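Local coordinates for protein putative immunoglobulin A1 protease (Bacteroides ovatus, PDB 3N6Z) that is of unproven function but is thought to be a hydrolase that cleaves immunoglobulin A1, at residues Ser199-Cys204 with Glu235-Tyr240; Asn267-Ser272 with Asn339-Trp344; Ser12-Pro17 with Asn54-Arg59; Asn60-Leu65 with Ile84-Ser89. One frame throughout, in Å; residues are numbered along the deposited sequence.

Interaction 1 of 4, residues Ser199-Cys204 with Glu235-Tyr240; sequences SYIKNC and ENCYAY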
# COMPACT_ATOMS: atom_id res chain seq x y z
N SER A 199 4.84 -5.88 11.15
CA SER A 199 4.45 -5.37 9.83
C SER A 199 3.16 -4.58 9.96
O SER A 199 2.18 -5.06 10.56
CB SER A 199 4.29 -6.47 8.79
OG SER A 199 5.51 -7.17 8.55
N TYR A 200 3.14 -3.38 9.38
CA TYR A 200 1.97 -2.52 9.47
C TYR A 200 1.98 -1.42 8.43
O TYR A 200 3.04 -1.07 7.85
CB TYR A 200 1.80 -1.94 10.88
CG TYR A 200 2.93 -1.13 11.44
CD1 TYR A 200 3.07 0.22 11.13
CD2 TYR A 200 3.80 -1.68 12.39
CE1 TYR A 200 4.05 0.98 11.71
CE2 TYR A 200 4.79 -0.92 13.00
CZ TYR A 200 4.91 0.41 12.66
OH TYR A 200 5.89 1.19 13.25
N ILE A 201 0.79 -0.89 8.21
CA ILE A 201 0.56 0.31 7.40
C ILE A 201 -0.10 1.33 8.30
O ILE A 201 -1.14 1.05 8.89
CB ILE A 201 -0.30 0.02 6.15
CG1 ILE A 201 0.28 -1.16 5.35
CG2 ILE A 201 -0.44 1.27 5.26
CD1 ILE A 201 -0.59 -1.70 4.21
N LYS A 202 0.48 2.52 8.41
CA LYS A 202 0.02 3.53 9.36
C LYS A 202 0.08 4.93 8.75
O LYS A 202 1.09 5.29 8.15
CB LYS A 202 0.90 3.49 10.61
CG LYS A 202 0.54 4.53 11.69
CD LYS A 202 1.42 4.45 12.92
CE LYS A 202 0.96 5.46 13.96
NZ LYS A 202 -0.45 5.20 14.41
N ASN A 203 -0.97 5.73 8.97
CA ASN A 203 -1.01 7.10 8.50
C ASN A 203 -0.77 7.19 6.98
O ASN A 203 0.11 7.92 6.51
CB ASN A 203 -0.03 8.00 9.30
CG ASN A 203 -0.65 8.51 10.60
OD1 ASN A 203 -1.81 8.97 10.63
ND2 ASN A 203 0.12 8.41 11.67
N CYS A 204 -1.58 6.44 6.26
CA CYS A 204 -1.54 6.41 4.80
C CYS A 204 -2.90 6.60 4.19
O CYS A 204 -3.92 6.31 4.79
CB CYS A 204 -0.98 5.08 4.26
SG CYS A 204 0.75 4.75 4.71
N GLU A 235 -3.54 1.10 10.65
CA GLU A 235 -3.95 2.15 11.58
C GLU A 235 -3.92 3.51 10.89
O GLU A 235 -2.98 3.79 10.17
CB GLU A 235 -2.94 2.09 12.75
CG GLU A 235 -3.07 3.03 13.85
CD GLU A 235 -2.31 2.46 15.04
OE1 GLU A 235 -1.08 2.60 15.08
OE2 GLU A 235 -2.94 1.80 15.89
N ASN A 236 -4.91 4.36 11.14
CA ASN A 236 -4.92 5.71 10.63
C ASN A 236 -4.78 5.75 9.12
O ASN A 236 -3.99 6.50 8.55
CB ASN A 236 -3.88 6.59 11.33
CG ASN A 236 -3.91 6.47 12.87
OD1 ASN A 236 -2.88 6.47 13.49
ND2 ASN A 236 -5.08 6.39 13.46
N CYS A 237 -5.56 4.92 8.45
CA CYS A 237 -5.57 4.90 6.98
C CYS A 237 -6.96 5.12 6.43
O CYS A 237 -7.95 4.73 7.04
CB CYS A 237 -5.05 3.58 6.41
SG CYS A 237 -3.30 3.26 6.76
N TYR A 238 -7.03 5.71 5.24
CA TYR A 238 -8.27 5.78 4.48
C TYR A 238 -8.01 5.70 2.99
O TYR A 238 -6.90 5.97 2.54
CB TYR A 238 -9.12 7.01 4.88
CG TYR A 238 -9.02 8.24 4.01
CD1 TYR A 238 -7.99 9.16 4.15
CD2 TYR A 238 -9.98 8.48 3.03
CE1 TYR A 238 -7.93 10.31 3.34
CE2 TYR A 238 -9.94 9.61 2.24
CZ TYR A 238 -8.91 10.52 2.38
OH TYR A 238 -8.90 11.64 1.58
N ALA A 239 -9.05 5.36 2.24
CA ALA A 239 -8.97 5.29 0.80
C ALA A 239 -10.22 5.85 0.16
O ALA A 239 -11.31 5.79 0.73
CB ALA A 239 -8.73 3.84 0.33
N TYR A 240 -10.06 6.36 -1.05
CA TYR A 240 -11.19 6.85 -1.82
C TYR A 240 -11.18 6.54 -3.29
O TYR A 240 -12.11 6.93 -4.03
CB TYR A 240 -11.48 8.31 -1.53
CG TYR A 240 -10.47 9.37 -1.94
CD1 TYR A 240 -9.33 9.60 -1.19
CD2 TYR A 240 -10.75 10.23 -3.00
CE1 TYR A 240 -8.47 10.65 -1.49
CE2 TYR A 240 -9.86 11.28 -3.34
CZ TYR A 240 -8.74 11.49 -2.55
OH TYR A 240 -7.82 12.50 -2.79
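Lys202 and Glu235 face each other as a parallel bridge, with Glu235 N giving its hydrogen to Ile201 O at 3.0 Å and Asn203 N giving its own to Glu235 O at 3.0 Å. Beyond this pair both chains turn a corner, and Tyr238 N bonds to Cys204 O across the next strands. At the corner Asn203 and Asn236 both adopt the left-handed helical backbone conformation (phi 56° and 55°), which asparagine tolerates better than most residues. Their side chains point the same way, with amide planes 28° apart: two asparagines repeated at the same corner of successive turns, side by side on the outer side of the beta-helix. Asn203 OD1 lies 3.2 Å from Asn236 CB and accepts its hydrogen bond from Trp349 NE1. An alanine in place of Asn203 would probably leave that indole N-H without its acceptor and suit the corner's backbone less well. On one face Lys202 runs straight beside Glu235 as far as CE and bends at its last torsion, which brings NZ to Glu235 OE1 at 2.8 Å in a salt bridge, from above the carboxylate plane. NZ also bonds to Asn236 OD1 at 2.9 Å, though all three residues have second conformers, so this arrangement is probably not constant. Small cysteines suit the interior: Cys237 SG packs on Ile201 CG2 at 3.8 Å. Strand 200-202 also pairs with strand 166-169, while helix 334-344 lies against Asn236 and Tyr238.

Interaction 2 of 4, residues Asn267-Ser272 with Asn339-Trp344; sequences NSAAWS and NIIVAW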
# COMPACT_ATOMS: atom_id res chain seq x y z
N ASN A 267 -8.86 2.97 13.75
CA ASN A 267 -8.87 4.37 13.35
C ASN A 267 -8.64 4.51 11.85
O ASN A 267 -7.66 5.10 11.40
CB ASN A 267 -7.82 5.17 14.13
CG ASN A 267 -8.08 5.14 15.60
OD1 ASN A 267 -7.24 4.66 16.42
ND2 ASN A 267 -9.20 5.64 15.98
N SER A 268 -9.55 3.94 11.09
CA SER A 268 -9.48 3.89 9.63
C SER A 268 -10.83 4.13 9.01
O SER A 268 -11.88 4.03 9.67
CB SER A 268 -8.85 2.56 9.19
OG SER A 268 -7.46 2.49 9.63
N ALA A 269 -10.83 4.49 7.73
CA ALA A 269 -12.08 4.84 7.07
C ALA A 269 -12.11 4.44 5.59
O ALA A 269 -11.12 4.59 4.85
CB ALA A 269 -12.33 6.37 7.17
N ALA A 270 -13.27 3.96 5.15
CA ALA A 270 -13.53 3.63 3.76
C ALA A 270 -14.30 4.77 3.10
O ALA A 270 -15.37 5.16 3.60
CB ALA A 270 -14.32 2.30 3.65
N TRP A 271 -13.79 5.25 1.99
CA TRP A 271 -14.43 6.30 1.23
C TRP A 271 -14.42 5.99 -0.26
O TRP A 271 -14.53 6.89 -1.10
CB TRP A 271 -13.79 7.66 1.58
CG TRP A 271 -14.61 8.87 1.45
CD1 TRP A 271 -15.67 9.09 0.62
CD2 TRP A 271 -14.38 10.10 2.14
NE1 TRP A 271 -16.16 10.36 0.81
CE2 TRP A 271 -15.38 11.01 1.72
CE3 TRP A 271 -13.45 10.51 3.09
CZ2 TRP A 271 -15.44 12.33 2.21
CZ3 TRP A 271 -13.51 11.80 3.58
CH2 TRP A 271 -14.50 12.70 3.13
N SER A 272 -14.37 4.70 -0.59
CA SER A 272 -14.34 4.20 -1.96
C SER A 272 -15.67 3.55 -2.34
O SER A 272 -16.28 2.86 -1.52
CB SER A 272 -13.25 3.14 -2.11
OG SER A 272 -11.98 3.68 -1.85
N ASN A 339 -13.25 15.56 9.86
CA ASN A 339 -12.87 15.78 11.28
C ASN A 339 -12.12 14.63 11.84
O ASN A 339 -11.09 14.78 12.50
CB ASN A 339 -14.12 15.92 12.20
CG ASN A 339 -14.85 17.24 12.05
OD1 ASN A 339 -14.35 18.20 11.44
ND2 ASN A 339 -16.07 17.29 12.60
N ILE A 340 -12.67 13.43 11.62
CA ILE A 340 -12.11 12.22 12.19
C ILE A 340 -10.68 11.98 11.68
O ILE A 340 -9.76 11.71 12.46
CB ILE A 340 -13.03 11.00 11.91
CG1 ILE A 340 -14.35 11.12 12.73
CG2 ILE A 340 -12.32 9.69 12.21
CD1 ILE A 340 -15.43 10.16 12.25
N ILE A 341 -10.53 12.04 10.36
CA ILE A 341 -9.25 11.74 9.70
C ILE A 341 -8.17 12.74 10.12
O ILE A 341 -7.09 12.34 10.52
CB ILE A 341 -9.43 11.69 8.18
CG1 ILE A 341 -10.29 10.47 7.77
CG2 ILE A 341 -8.05 11.65 7.47
CD1 ILE A 341 -10.86 10.52 6.33
N VAL A 342 -8.48 14.03 10.09
CA VAL A 342 -7.46 15.02 10.47
C VAL A 342 -7.02 14.82 11.93
O VAL A 342 -5.85 14.94 12.25
CB VAL A 342 -7.93 16.45 10.18
CG1 VAL A 342 -6.98 17.49 10.78
CG2 VAL A 342 -8.08 16.65 8.67
N ALA A 343 -7.97 14.47 12.81
CA ALA A 343 -7.64 14.21 14.22
C ALA A 343 -6.70 13.03 14.47
O ALA A 343 -6.07 12.93 15.53
CB ALA A 343 -8.97 14.08 15.04
N TRP A 344 -6.57 12.13 13.50
CA TRP A 344 -5.57 11.07 13.59
C TRP A 344 -4.16 11.58 13.83
O TRP A 344 -3.40 10.97 14.60
CB TRP A 344 -5.59 10.15 12.38
CG TRP A 344 -6.82 9.39 12.19
CD1 TRP A 344 -7.82 9.14 13.11
CD2 TRP A 344 -7.26 8.79 10.97
NE1 TRP A 344 -8.83 8.40 12.55
CE2 TRP A 344 -8.51 8.17 11.23
CE3 TRP A 344 -6.71 8.70 9.68
CZ2 TRP A 344 -9.22 7.49 10.25
CZ3 TRP A 344 -7.41 8.00 8.70
CH2 TRP A 344 -8.65 7.41 9.00
O HOH W 1 -10.59 7.60 14.73
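Trp344, on helix 334-344, lays its indole over the backbone of Asn267, at the corner where strand 268-270 begins on one face of a parallel beta-helix. The helix runs over this face roughly antiparallel to the strand (145°), its local axis 9.4 Å away. From CB the indole is carried by CG, which stands anti to the carbonyl carbon (chi1 -64°), and CD1 is the first ring atom to meet the other segment, near Asn267 CB. NE1, next along, lies 3.7 Å from Asn267 CB and donates to a water in the ring plane. That water also accepts from Asn267 ND2, whose other partner is Asn298 OD1, so the indole N-H is satisfied through a bridge that a phenyl ring could not make. CE2 and CZ2 pass beneath the carbonyl, with Asn267 O 3.1 Å from Trp344 CZ2, offset toward the rim of one face. The helix's own turn supports the opposite face, where Ile341 CA sits over the ring centre. CH2, at the tip, reaches Ser268 CA at 3.7 Å and Ala269 CB at 4.2 Å, and the small alanine lets the helix come close. A leucine in place of Trp344 would probably leave the water without its indole partner and open a gap beneath the Asn267 carbonyl. One turn earlier Ile341, whose branched side chain ends in a reaching CD1 methyl, extends to Trp271, its CD1 at the indole edge, near the ring plane, 4.0 Å from Trp271 CZ3.

Interaction 3 of 4, residues Ser12-Pro17 with Asn54-Arg59; sequences SYTRVP and NATQIR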
# COMPACT_ATOMS: atom_id res chain seq x y z
N SER A 12 27.58 2.21 -13.71
CA SER A 12 26.13 2.50 -13.84
C SER A 12 25.53 1.90 -15.11
O SER A 12 26.16 1.92 -16.17
CB SER A 12 25.85 4.02 -13.83
OG SER A 12 26.07 4.67 -15.07
N TYR A 13 24.29 1.38 -15.01
CA TYR A 13 23.51 1.06 -16.21
C TYR A 13 22.74 2.22 -16.79
O TYR A 13 22.14 2.07 -17.85
CB TYR A 13 22.54 -0.09 -16.02
CG TYR A 13 21.25 0.18 -15.31
CD1 TYR A 13 21.22 0.32 -13.93
CD2 TYR A 13 20.05 0.22 -16.01
CE1 TYR A 13 20.06 0.53 -13.27
CE2 TYR A 13 18.86 0.42 -15.36
CZ TYR A 13 18.87 0.60 -14.01
OH TYR A 13 17.65 0.78 -13.40
N THR A 14 22.67 3.34 -16.04
CA THR A 14 21.98 4.56 -16.49
C THR A 14 23.02 5.63 -16.93
O THR A 14 24.27 5.41 -16.82
CB THR A 14 21.13 5.15 -15.34
OG1 THR A 14 22.00 5.67 -14.35
CG2 THR A 14 20.20 4.10 -14.65
N ARG A 15 22.51 6.77 -17.40
CA ARG A 15 23.37 7.88 -17.85
C ARG A 15 23.98 8.72 -16.71
O ARG A 15 24.80 9.61 -16.96
CB ARG A 15 22.62 8.80 -18.83
CG ARG A 15 21.47 9.59 -18.21
CD ARG A 15 20.73 10.40 -19.27
NE ARG A 15 19.53 11.04 -18.73
CZ ARG A 15 18.34 10.46 -18.57
NH1 ARG A 15 18.17 9.17 -18.94
NH2 ARG A 15 17.31 11.17 -18.05
N VAL A 16 23.58 8.44 -15.45
CA VAL A 16 24.16 9.11 -14.26
C VAL A 16 24.94 8.05 -13.50
O VAL A 16 24.32 7.03 -13.15
CB VAL A 16 23.09 9.73 -13.31
CG1 VAL A 16 23.65 10.00 -11.87
CG2 VAL A 16 22.48 10.99 -13.96
N PRO A 17 26.27 8.29 -13.25
CA PRO A 17 27.03 9.54 -13.57
C PRO A 17 27.45 9.65 -15.06
O PRO A 17 27.74 8.62 -15.69
CB PRO A 17 28.27 9.45 -12.66
CG PRO A 17 28.51 7.95 -12.51
CD PRO A 17 27.19 7.23 -12.76
N ASN A 54 16.78 12.83 -8.93
CA ASN A 54 16.11 12.73 -10.22
C ASN A 54 15.81 11.27 -10.54
O ASN A 54 16.20 10.37 -9.78
CB ASN A 54 16.93 13.43 -11.31
CG ASN A 54 18.27 12.80 -11.54
OD1 ASN A 54 18.39 11.58 -11.58
ND2 ASN A 54 19.28 13.62 -11.75
N ALA A 55 15.13 11.01 -11.64
CA ALA A 55 14.70 9.65 -11.99
C ALA A 55 15.84 8.77 -12.46
O ALA A 55 15.76 7.54 -12.33
CB ALA A 55 13.58 9.67 -13.03
N THR A 56 16.91 9.35 -12.97
CA THR A 56 18.04 8.53 -13.37
C THR A 56 18.67 7.93 -12.10
O THR A 56 19.01 6.74 -12.05
CB THR A 56 19.07 9.34 -14.12
OG1 THR A 56 18.46 9.94 -15.26
CG2 THR A 56 20.24 8.46 -14.58
N GLN A 57 18.79 8.76 -11.07
CA GLN A 57 19.27 8.28 -9.77
C GLN A 57 18.33 7.24 -9.15
O GLN A 57 18.78 6.26 -8.54
CB GLN A 57 19.58 9.45 -8.84
CG GLN A 57 20.75 10.31 -9.32
CD GLN A 57 21.06 11.49 -8.43
OE1 GLN A 57 20.41 11.71 -7.45
NE2 GLN A 57 22.02 12.30 -8.83
N ILE A 58 17.02 7.44 -9.24
CA ILE A 58 16.12 6.46 -8.69
C ILE A 58 16.27 5.10 -9.39
O ILE A 58 16.13 4.03 -8.76
CB ILE A 58 14.63 6.95 -8.63
CG1 ILE A 58 13.94 6.44 -7.36
CG2 ILE A 58 13.86 6.58 -9.85
CD1 ILE A 58 12.61 7.13 -7.07
N ARG A 59 16.62 5.12 -10.67
CA ARG A 59 16.90 3.90 -11.43
C ARG A 59 18.23 3.25 -11.05
O ARG A 59 18.46 2.11 -11.42
CB ARG A 59 16.80 4.18 -12.92
CG ARG A 59 15.36 4.47 -13.34
CD ARG A 59 15.24 5.16 -14.68
NE ARG A 59 15.78 4.30 -15.71
CZ ARG A 59 16.82 4.64 -16.50
NH1 ARG A 59 17.37 5.86 -16.47
NH2 ARG A 59 17.28 3.75 -17.36
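Thr14 and Val16 pack on Thr56 in a partly buried contact between the N-terminal loop and the short helix 55-58, between strands 50-52 and 71-75 at the N-terminal end of the beta-helix. Thr56 stands with CG2 anti to the backbone N, and this methyl is wedged among the loop's side chains. It lies 3.4 Å from Val16 CB and equally near Val16 CG2, tighter than usual for carbons, and 3.3 Å from Thr14 OG1. Branched residues suit this place because each offers methyls close to the backbone; Val16 CG1 extends the packing to Gln57 CG at 3.9 Å. The methyl of Thr14 serves two flat groups: CG2 sits over the centre of the Tyr13 ring and also 3.6 Å above the guanidinium plane of Arg59, near its rim. Ring and guanidinium are turned 71° apart. Tyr13 OH donates a short hydrogen bond to Arg59 O, 2.5 Å away, and the same hydroxyl meets Arg62 NE. At the helix start Asn54 is the N-cap, its OD1 accepting from Gln57 N at 2.9 Å, the usual role of asparagine there. Thr14 OG1 bonds to Asn60 OD1, and Asp86 forms a salt bridge with Arg59. The helix also sets Ala55 and Ile58 against Ile79 of strand 79-80.

Interaction 4 of 4, residues Asn60-Leu65 with Ile84-Ser89; sequences NMRSVL and IDDWQS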
# COMPACT_ATOMS: atom_id res chain seq x y z
N ASN A 60 19.07 3.92 -10.29
CA ASN A 60 20.32 3.33 -9.78
C ASN A 60 20.15 2.58 -8.46
O ASN A 60 21.07 1.90 -8.02
CB ASN A 60 21.45 4.38 -9.64
CG ASN A 60 21.90 4.93 -10.99
OD1 ASN A 60 21.85 4.22 -12.01
ND2 ASN A 60 22.36 6.20 -11.00
N MSE A 61 18.96 2.66 -7.84
CA MSE A 61 18.74 1.97 -6.56
C MSE A 61 19.08 0.48 -6.69
O MSE A 61 19.70 -0.09 -5.80
CB MSE A 61 17.31 2.13 -6.06
CG MSE A 61 16.94 3.55 -5.69
SE MSE A 61 15.09 3.70 -5.17
CE MSE A 61 15.21 2.65 -3.51
N ARG A 62 18.60 -0.15 -7.75
CA ARG A 62 18.78 -1.60 -7.89
C ARG A 62 20.25 -2.00 -7.91
O ARG A 62 20.62 -3.11 -7.48
CB ARG A 62 18.09 -2.08 -9.15
CG ARG A 62 18.60 -1.49 -10.43
CD ARG A 62 17.91 -2.32 -11.52
NE ARG A 62 17.27 -1.58 -12.56
CZ ARG A 62 16.17 -1.97 -13.23
NH1 ARG A 62 15.43 -3.09 -12.94
NH2 ARG A 62 15.76 -1.17 -14.20
N SER A 63 21.12 -1.10 -8.37
CA SER A 63 22.55 -1.39 -8.54
C SER A 63 23.31 -1.40 -7.22
O SER A 63 24.42 -1.88 -7.17
CB SER A 63 23.16 -0.36 -9.49
OG SER A 63 22.38 -0.23 -10.69
N VAL A 64 22.72 -0.82 -6.16
CA VAL A 64 23.44 -0.66 -4.88
C VAL A 64 22.79 -1.41 -3.71
O VAL A 64 23.23 -1.31 -2.56
CB VAL A 64 23.64 0.85 -4.54
CG1 VAL A 64 24.57 1.52 -5.55
CG2 VAL A 64 22.29 1.56 -4.35
N LEU A 65 21.76 -2.21 -4.00
CA LEU A 65 21.17 -3.12 -3.01
C LEU A 65 22.22 -4.16 -2.57
O LEU A 65 23.12 -4.52 -3.35
CB LEU A 65 19.93 -3.78 -3.55
CG LEU A 65 18.77 -2.83 -3.89
CD1 LEU A 65 17.63 -3.62 -4.56
CD2 LEU A 65 18.26 -2.03 -2.63
N ILE A 84 10.06 6.50 -18.19
CA ILE A 84 10.84 5.37 -17.67
C ILE A 84 10.05 4.09 -17.89
O ILE A 84 8.98 3.91 -17.30
CB ILE A 84 11.17 5.51 -16.15
CG1 ILE A 84 11.98 6.79 -15.87
CG2 ILE A 84 11.87 4.24 -15.61
CD1 ILE A 84 13.12 7.03 -16.80
N ASP A 85 10.61 3.21 -18.74
CA ASP A 85 10.00 1.95 -19.15
C ASP A 85 10.66 0.71 -18.54
O ASP A 85 10.17 -0.40 -18.71
CB ASP A 85 10.12 1.80 -20.68
CG ASP A 85 9.32 2.83 -21.44
OD1 ASP A 85 8.35 3.38 -20.90
OD2 ASP A 85 9.68 3.04 -22.61
N ASP A 86 11.80 0.89 -17.88
CA ASP A 86 12.63 -0.27 -17.49
C ASP A 86 12.54 -0.67 -16.03
O ASP A 86 13.39 -1.45 -15.54
CB ASP A 86 14.12 -0.04 -17.89
CG ASP A 86 14.80 1.07 -17.10
OD1 ASP A 86 14.12 1.90 -16.47
OD2 ASP A 86 16.06 1.16 -17.13
N TRP A 87 11.53 -0.18 -15.29
CA TRP A 87 11.46 -0.57 -13.88
C TRP A 87 10.99 -2.00 -13.74
O TRP A 87 9.95 -2.37 -14.28
CB TRP A 87 10.50 0.33 -13.13
CG TRP A 87 10.63 0.19 -11.67
CD1 TRP A 87 9.86 -0.58 -10.83
CD2 TRP A 87 11.55 0.89 -10.82
NE1 TRP A 87 10.26 -0.42 -9.53
CE2 TRP A 87 11.26 0.51 -9.49
CE3 TRP A 87 12.56 1.83 -11.05
CZ2 TRP A 87 11.96 1.04 -8.41
CZ3 TRP A 87 13.25 2.35 -9.96
CH2 TRP A 87 12.97 1.93 -8.67
N GLN A 88 11.71 -2.76 -12.92
CA GLN A 88 11.15 -3.95 -12.31
C GLN A 88 11.38 -3.77 -10.80
O GLN A 88 12.28 -3.05 -10.36
CB GLN A 88 11.77 -5.22 -12.88
CG GLN A 88 11.48 -5.38 -14.39
CD GLN A 88 11.98 -6.68 -14.98
OE1 GLN A 88 12.51 -7.53 -14.27
NE2 GLN A 88 11.77 -6.86 -16.27
N SER A 89 10.52 -4.38 -10.01
CA SER A 89 10.51 -4.13 -8.58
C SER A 89 11.87 -4.39 -7.93
O SER A 89 12.61 -5.30 -8.34
CB SER A 89 9.42 -4.91 -7.90
OG SER A 89 9.69 -6.29 -7.90
O HOH W 2 15.01 -3.66 -9.93
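Arg62 reaches across to Asp86 with its guanidinium edge-on, so that NH2 points at the backbone oxygen. The bond from Arg62 NH2 to Asp86 O is 2.7 Å long and nearly straight (166° at the hydrogen). Asp86 O lies almost in the guanidinium plane, whereas NH2 stands well above the carbonyl plane of Asp86, 44° out of it. The carboxylate is a more distant partner: Asp86 OD2 is 3.8 Å from Arg62 NH2, a long salt bridge, and Asp86 meets Arg59 more directly. The first torsion (chi1 61°) sets Arg62 CG between the backbone N and the carbonyl carbon, and the chain bends again at chi3. Tyr13 OH receives NE and so helps to fix the guanidinium's rotation. The contact lies near the N-terminal end of the parallel beta-helix, where the weakly bonded helix 61-64 packs beside the loop joining strand 79-80 to strand 100-105. Arginine suits this place because its N-H groups can serve a carbonyl, a hydroxyl and a water at once. Its NH1 donates weakly to a water, and that water in turn donates to Gln88 O at 2.8 Å. Deeper in, the apolar side chains meet: the selenium of Met61, here selenomethionine, approaches the edge of the Trp87 ring, SE 4.5 Å from Trp87 CH2. Trp87 is itself stacked on Phe122 and edge-to-face with Phe112, while its NE1 bonds to Phe122 O.

Overall arrangement
Following the chain, interaction 3 closes first, bringing 12-17 back onto 54-59 across a loop that includes the unmodelled residues 18-31. Interaction 4 follows directly on helix 61-64 and closes a shorter loop to 84-89; the two touch through Tyr13 with Arg62 and Thr14 with Asn60, and together tie the N-terminal segment to the start of the beta-helix. Interaction 1 then joins successive turns of the body, with 30 residues between its segments. Interaction 2 closes last, returning helix 334-344 over the neighbouring strand 268-270. The four contacts come in series, none nesting or crossing. Interactions 1 and 2 adjoin, whereas interactions 2 and 3, with centres about 38 Å apart, lie on opposite sides of the chain's centre.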